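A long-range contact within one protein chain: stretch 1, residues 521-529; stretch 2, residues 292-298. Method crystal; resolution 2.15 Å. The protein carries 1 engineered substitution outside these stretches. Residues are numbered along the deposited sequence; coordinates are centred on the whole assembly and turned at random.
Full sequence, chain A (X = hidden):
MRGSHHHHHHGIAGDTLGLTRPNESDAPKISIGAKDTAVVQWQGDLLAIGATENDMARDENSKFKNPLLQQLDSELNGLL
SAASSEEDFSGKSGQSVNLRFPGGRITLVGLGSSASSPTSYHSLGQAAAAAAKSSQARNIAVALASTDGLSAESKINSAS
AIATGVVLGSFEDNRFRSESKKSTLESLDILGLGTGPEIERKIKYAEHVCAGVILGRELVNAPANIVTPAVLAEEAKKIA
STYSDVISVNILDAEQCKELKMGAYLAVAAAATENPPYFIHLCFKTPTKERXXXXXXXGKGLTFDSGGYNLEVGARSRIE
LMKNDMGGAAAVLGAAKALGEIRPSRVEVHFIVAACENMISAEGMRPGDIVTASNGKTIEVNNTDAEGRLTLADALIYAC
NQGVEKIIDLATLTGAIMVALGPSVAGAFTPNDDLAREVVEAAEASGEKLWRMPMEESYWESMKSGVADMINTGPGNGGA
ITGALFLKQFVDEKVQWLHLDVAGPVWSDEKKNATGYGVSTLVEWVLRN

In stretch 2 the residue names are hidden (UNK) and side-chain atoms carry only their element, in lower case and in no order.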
ATOM      1  N   THR A 521      -0.876  37.706 -13.435  1.00 17.26           N
ATOM      2  CA  THR A 521      -1.840  37.388 -14.478  1.00 17.19           C
ATOM      3  C   THR A 521      -3.214  38.026 -14.190  1.00 19.03           C
ATOM      4  O   THR A 521      -3.858  38.604 -15.085  1.00 18.31           O
ATOM      5  CB  THR A 521      -1.968  35.867 -14.685  1.00 16.85           C
ATOM      6  OG1 THR A 521      -0.701  35.326 -15.083  1.00 17.89           O
ATOM      7  CG2 THR A 521      -2.994  35.523 -15.736  1.00 17.25           C
ATOM      8  N   LEU A 522      -3.665  37.936 -12.943  1.00 18.82           N
ATOM      9  CA  LEU A 522      -4.935  38.539 -12.595  1.00 19.94           C
ATOM     10  C   LEU A 522      -4.940  40.057 -12.802  1.00 20.63           C
ATOM     11  O   LEU A 522      -5.929  40.638 -13.260  1.00 21.32           O
ATOM     12  CB  LEU A 522      -5.327  38.210 -11.159  1.00 19.72           C
ATOM     13  CG  LEU A 522      -5.596  36.722 -10.869  1.00 19.04           C
ATOM     14  CD1 LEU A 522      -5.933  36.523  -9.402  1.00 19.54           C
ATOM     15  CD2 LEU A 522      -6.640  36.105 -11.772  1.00 18.48           C
ATOM     16  N   VAL A 523      -3.856  40.701 -12.399  1.00 20.90           N
ATOM     17  CA  VAL A 523      -3.734  42.134 -12.592  1.00 21.71           C
ATOM     18  C   VAL A 523      -3.820  42.463 -14.083  1.00 22.56           C
ATOM     19  O   VAL A 523      -4.540  43.404 -14.471  1.00 21.32           O
ATOM     20  CB  VAL A 523      -2.450  42.708 -11.970  1.00 21.78           C
ATOM     21  CG1 VAL A 523      -2.207  44.145 -12.435  1.00 20.56           C
ATOM     22  CG2 VAL A 523      -2.541  42.633 -10.456  1.00 22.97           C
ATOM     23  N   GLU A 524      -3.042  41.750 -14.896  1.00 21.17           N
ATOM     24  CA  GLU A 524      -3.088  41.991 -16.339  1.00 22.64           C
ATOM     25  C   GLU A 524      -4.498  41.792 -16.852  1.00 22.53           C
ATOM     26  O   GLU A 524      -4.960  42.528 -17.720  1.00 22.75           O
ATOM     27  CB  GLU A 524      -2.130  41.093 -17.117  1.00 24.83           C
ATOM     28  CG  GLU A 524      -0.667  41.502 -16.984  1.00 30.62           C
ATOM     29  CD  GLU A 524      -0.335  42.846 -17.640  1.00 35.96           C
ATOM     30  OE1 GLU A 524      -1.023  43.239 -18.610  1.00 28.11           O
ATOM     31  OE2 GLU A 524       0.704  43.427 -17.256  1.00 45.48           O
ATOM     32  N   TRP A 525      -5.174  40.749 -16.386  1.00 20.68           N
ATOM     33  CA  TRP A 525      -6.510  40.471 -16.884  1.00 20.57           C
ATOM     34  C   TRP A 525      -7.477  41.607 -16.536  1.00 21.32           C
ATOM     35  O   TRP A 525      -8.305  42.012 -17.343  1.00 21.15           O
ATOM     36  CB  TRP A 525      -7.030  39.153 -16.298  1.00 21.42           C
ATOM     37  CG  TRP A 525      -8.442  38.831 -16.697  1.00 21.65           C
ATOM     38  CD1 TRP A 525      -8.878  38.452 -17.936  1.00 22.40           C
ATOM     39  CD2 TRP A 525      -9.604  38.934 -15.878  1.00 21.17           C
ATOM     40  NE1 TRP A 525     -10.214  38.148 -17.887  1.00 22.63           N
ATOM     41  CE2 TRP A 525     -10.696  38.495 -16.656  1.00 21.39           C
ATOM     42  CE3 TRP A 525      -9.808  39.200 -14.519  1.00 21.95           C
ATOM     43  CZ2 TRP A 525     -11.976  38.349 -16.129  1.00 21.54           C
ATOM     44  CZ3 TRP A 525     -11.092  39.093 -13.998  1.00 21.30           C
ATOM     45  CH2 TRP A 525     -12.153  38.635 -14.800  1.00 21.39           C
ATOM     46  N   VAL A 526      -7.450  42.063 -15.289  1.00 24.01           N
ATOM     47  CA  VAL A 526      -8.293  43.193 -14.878  1.00 23.09           C
ATOM     48  C   VAL A 526      -8.038  44.424 -15.738  1.00 23.56           C
ATOM     49  O   VAL A 526      -8.981  45.070 -16.196  1.00 24.65           O
ATOM     50  CB  VAL A 526      -8.087  43.545 -13.380  1.00 22.90           C
ATOM     51  CG1 VAL A 526      -8.737  44.865 -13.010  1.00 20.88           C
ATOM     52  CG2 VAL A 526      -8.659  42.428 -12.525  1.00 21.53           C
ATOM     53  N   LEU A 527      -6.759  44.731 -15.950  1.00 24.27           N
ATOM     54  CA  LEU A 527      -6.359  45.900 -16.713  1.00 26.95           C
ATOM     55  C   LEU A 527      -6.737  45.838 -18.185  1.00 31.20           C
ATOM     56  O   LEU A 527      -6.982  46.872 -18.799  1.00 27.59           O
ATOM     57  CB  LEU A 527      -4.857  46.090 -16.631  1.00 27.41           C
ATOM     58  CG  LEU A 527      -4.405  46.625 -15.269  1.00 34.11           C
ATOM     59  CD1 LEU A 527      -2.924  46.961 -15.334  1.00 41.06           C
ATOM     60  CD2 LEU A 527      -5.194  47.852 -14.869  1.00 38.02           C
ATOM     61  N   ARG A 528      -6.832  44.633 -18.739  1.00 32.05           N
ATOM     62  CA  ARG A 528      -7.138  44.492 -20.155  1.00 34.97           C
ATOM     63  C   ARG A 528      -8.648  44.443 -20.342  1.00 37.06           C
ATOM     64  O   ARG A 528      -9.134  44.345 -21.451  1.00 41.02           O
ATOM     65  CB  ARG A 528      -6.474  43.241 -20.726  1.00 39.65           C
ATOM     66  CG  ARG A 528      -4.986  43.465 -20.998  1.00 49.59           C
ATOM     67  CD  ARG A 528      -4.094  42.218 -20.936  1.00 54.79           C
ATOM     68  NE  ARG A 528      -2.691  42.619 -20.774  1.00 58.62           N
ATOM     69  CZ  ARG A 528      -1.882  42.994 -21.770  1.00 64.05           C
ATOM     70  NH1 ARG A 528      -2.235  42.805 -23.041  1.00 61.04           N
ATOM     71  NH2 ARG A 528      -0.694  43.527 -21.498  1.00 59.23           N
ATOM     72  N   ASN A 529      -9.395  44.405 -19.249  1.00 37.95           N
ATOM     73  CA  ASN A 529     -10.837  44.596 -19.341  1.00 45.69           C
ATOM     74  C   ASN A 529     -11.207  46.074 -19.314  1.00 54.54           C
ATOM     75  O   ASN A 529     -12.206  46.476 -18.713  1.00 54.89           O
ATOM     76  CB  ASN A 529     -11.524  43.922 -18.168  1.00 39.24           C
ATOM     77  CG  ASN A 529     -11.944  42.515 -18.499  1.00 37.95           C
ATOM     78  OD1 ASN A 529     -13.016  42.292 -19.046  1.00 38.00           O
ATOM     79  ND2 ASN A 529     -11.109  41.558 -18.144  1.00 38.63           N
ATOM     80  OXT ASN A 529     -10.411  46.896 -19.769  1.00 58.92           O
ATOM     81  N   UNK A 292     -18.345  51.039 -15.641  1.00 38.80           N
ATOM     82  CA  UNK A 292     -17.375  50.068 -15.168  1.00 36.16           C
ATOM     83  C   UNK A 292     -17.806  48.637 -15.490  1.00 34.42           C
ATOM     84  O   UNK A 292     -18.955  48.258 -15.284  1.00 33.12           O
ATOM     85  c   UNK A 292     -17.128  50.266 -13.668  1.00 38.13           C
ATOM     86  c   UNK A 292     -16.141  53.293 -11.451  1.00 34.87           C
ATOM     87  n   UNK A 292     -14.739  53.695 -11.771  1.00 33.15           N
ATOM     88  c   UNK A 292     -16.476  51.859 -11.843  1.00 37.37           C
ATOM     89  c   UNK A 292     -16.577  51.651 -13.337  1.00 36.69           C
ATOM     90  N   UNK A 293     -16.863  47.839 -15.982  1.00 31.90           N
ATOM     91  CA  UNK A 293     -17.045  46.401 -16.141  1.00 28.65           C
ATOM     92  C   UNK A 293     -16.921  45.731 -14.774  1.00 28.13           C
ATOM     93  O   UNK A 293     -15.982  46.013 -14.042  1.00 29.33           O
ATOM     94  o   UNK A 293     -16.095  46.451 -18.356  1.00 28.63           O
ATOM     95  c   UNK A 293     -16.108  44.335 -17.282  1.00 35.29           C
ATOM     96  c   UNK A 293     -15.954  45.838 -17.074  1.00 31.39           C
ATOM     97  N   UNK A 294     -17.876  44.875 -14.416  1.00 27.68           N
ATOM     98  CA  UNK A 294     -17.926  44.245 -13.095  1.00 26.45           C
ATOM     99  C   UNK A 294     -17.322  42.852 -13.129  1.00 24.09           C
ATOM    100  O   UNK A 294     -17.789  41.954 -13.851  1.00 22.75           O
ATOM    101  n   UNK A 294     -22.902  44.850  -9.942  1.00 58.07           N
ATOM    102  c   UNK A 294     -21.501  44.951 -10.450  1.00 54.06           C
ATOM    103  c   UNK A 294     -19.942  45.564 -12.307  1.00 35.62           C
ATOM    104  c   UNK A 294     -21.394  45.539 -11.858  1.00 42.82           C
ATOM    105  c   UNK A 294     -19.360  44.182 -12.579  1.00 30.13           C
ATOM    106  N   UNK A 295     -16.242  42.681 -12.375  1.00 23.90           N
ATOM    107  CA  UNK A 295     -15.473  41.428 -12.358  1.00 20.51           C
ATOM    108  C   UNK A 295     -15.407  40.901 -10.931  1.00 20.12           C
ATOM    109  O   UNK A 295     -15.360  41.682  -9.973  1.00 20.60           O
ATOM    110  c   UNK A 295     -12.494  42.825 -14.453  1.00 23.99           C
ATOM    111  c   UNK A 295     -14.066  41.685 -12.885  1.00 20.98           C
ATOM    112  c   UNK A 295     -13.953  42.467 -14.197  1.00 24.39           C
ATOM    113  c   UNK A 295     -14.500  41.664 -15.367  1.00 25.64           C
ATOM    114  N   UNK A 296     -15.281  39.584 -10.791  1.00 20.23           N
ATOM    115  CA  UNK A 296     -14.909  38.979  -9.525  1.00 20.77           C
ATOM    116  C   UNK A 296     -13.687  38.070  -9.633  1.00 19.41           C
ATOM    117  O   UNK A 296     -13.542  37.271 -10.552  1.00 18.83           O
ATOM    118  c   UNK A 296     -16.076  38.192  -8.923  1.00 22.89           C
ATOM    119  N   UNK A 297     -12.937  38.053  -8.543  1.00 19.10           N
ATOM    120  CA  UNK A 297     -11.809  37.154  -8.373  1.00 19.79           C
ATOM    121  C   UNK A 297     -12.069  36.390  -7.086  1.00 19.29           C
ATOM    122  O   UNK A 297     -12.135  36.993  -6.014  1.00 21.03           O
ATOM    123  c   UNK A 297     -10.164  38.824  -9.459  1.00 20.15           C
ATOM    124  c   UNK A 297     -10.510  37.957  -8.251  1.00 19.78           C
ATOM    125  c   UNK A 297      -9.933  37.911 -10.658  1.00 22.30           C
ATOM    126  c   UNK A 297      -8.921  39.637  -9.181  1.00 21.53           C
ATOM    127  N   UNK A 298     -12.238  35.077  -7.212  1.00 17.72           N
ATOM    128  CA  UNK A 298     -12.552  34.194  -6.103  1.00 16.63           C
ATOM    129  C   UNK A 298     -11.373  33.265  -5.805  1.00 17.30           C
ATOM    130  O   UNK A 298     -10.856  32.600  -6.708  1.00 17.81           O
ATOM    131  c   UNK A 298     -14.968  34.247  -6.672  1.00 17.33           C
ATOM    132  c   UNK A 298     -13.776  33.338  -6.447  1.00 16.61           C
ATOM    133  c   UNK A 298     -14.056  32.363  -5.311  1.00 18.13           C
TER

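Position 292 carries four carbons in an unbranched row ending in nitrogen. Its CB points sideways, but the chain leads away and makes no contact with stretch 1. The pattern is that of lysine. Lys292 precedes the strand and is partly exposed, a setting that suits a long charged side chain.

At 293 one carbon bears one oxygen and one carbon, and these atoms lie beside Asn529, the last residue of the chain. The three atoms alone could be drawn as the fork of valine, but the oxygen makes the residue threonine. The CB of Thr293 points toward stretch 1; its OG1 lies 3.9 Å from Asn529 O, too far for a hydrogen bond, and its CG2 lies 4.1 Å from Asn529 OD1. A small, beta-branched residue with mixed polarity fits a strand beside the polar chain terminus.

Position 294 again has four carbons in a row and a terminal nitrogen, and nothing on stretch 1 is within reach. It is lysine. Lys294 is partly exposed, and its NZ is hydrogen-bonded elsewhere in the structure.

Four carbons forked at the second mark 295. The fork reaches the ring of Trp525 as well as Val526 and Asn529. Forking at the second carbon, not the first, identifies leucine. Leu295 CD2 approaches Trp525 CH2 at 3.9 Å, while CD1 lies 4.0 Å from Asn529 CB and 4.3 Å from Val526 CG2; both methyls lie near the Trp525 ring.

Position 296 has a single side-chain carbon, directed away from the helix and buried: alanine. Ala296 needs little room on the strand's far side.

At 297 four carbons, forked at the second, again turn toward the helix, touching Leu522, Trp525 and Val526. This is leucine. Leu297 CD2 lies 3.7 Å from Trp525 CZ3 and 3.9 Å from Leu522 CD2, filling the space between these buried side chains.

Three carbons at 298, one carrying the other two and none within reach of stretch 1, give valine. Val298 is buried; its beta-branching suits the extended backbone.

The contact follows from strand alternation: 293, 295 and 297 point toward a nearly antiparallel helix, whose axis passes 10.6 Å from that of the strand at closest approach. Leu522, Trp525 and Val526, spaced about one turn apart or less, bring apolar surface to the two leucines. No hydrogen bond crosses the interface, so apolar packing is its main feature. At the chain terminus, Asn529 ND2 donates to Trp525 O at 3.0 Å, tying the last residue back to the helix beside Leu295.

Stretch 2 (292-298) KTKLALV
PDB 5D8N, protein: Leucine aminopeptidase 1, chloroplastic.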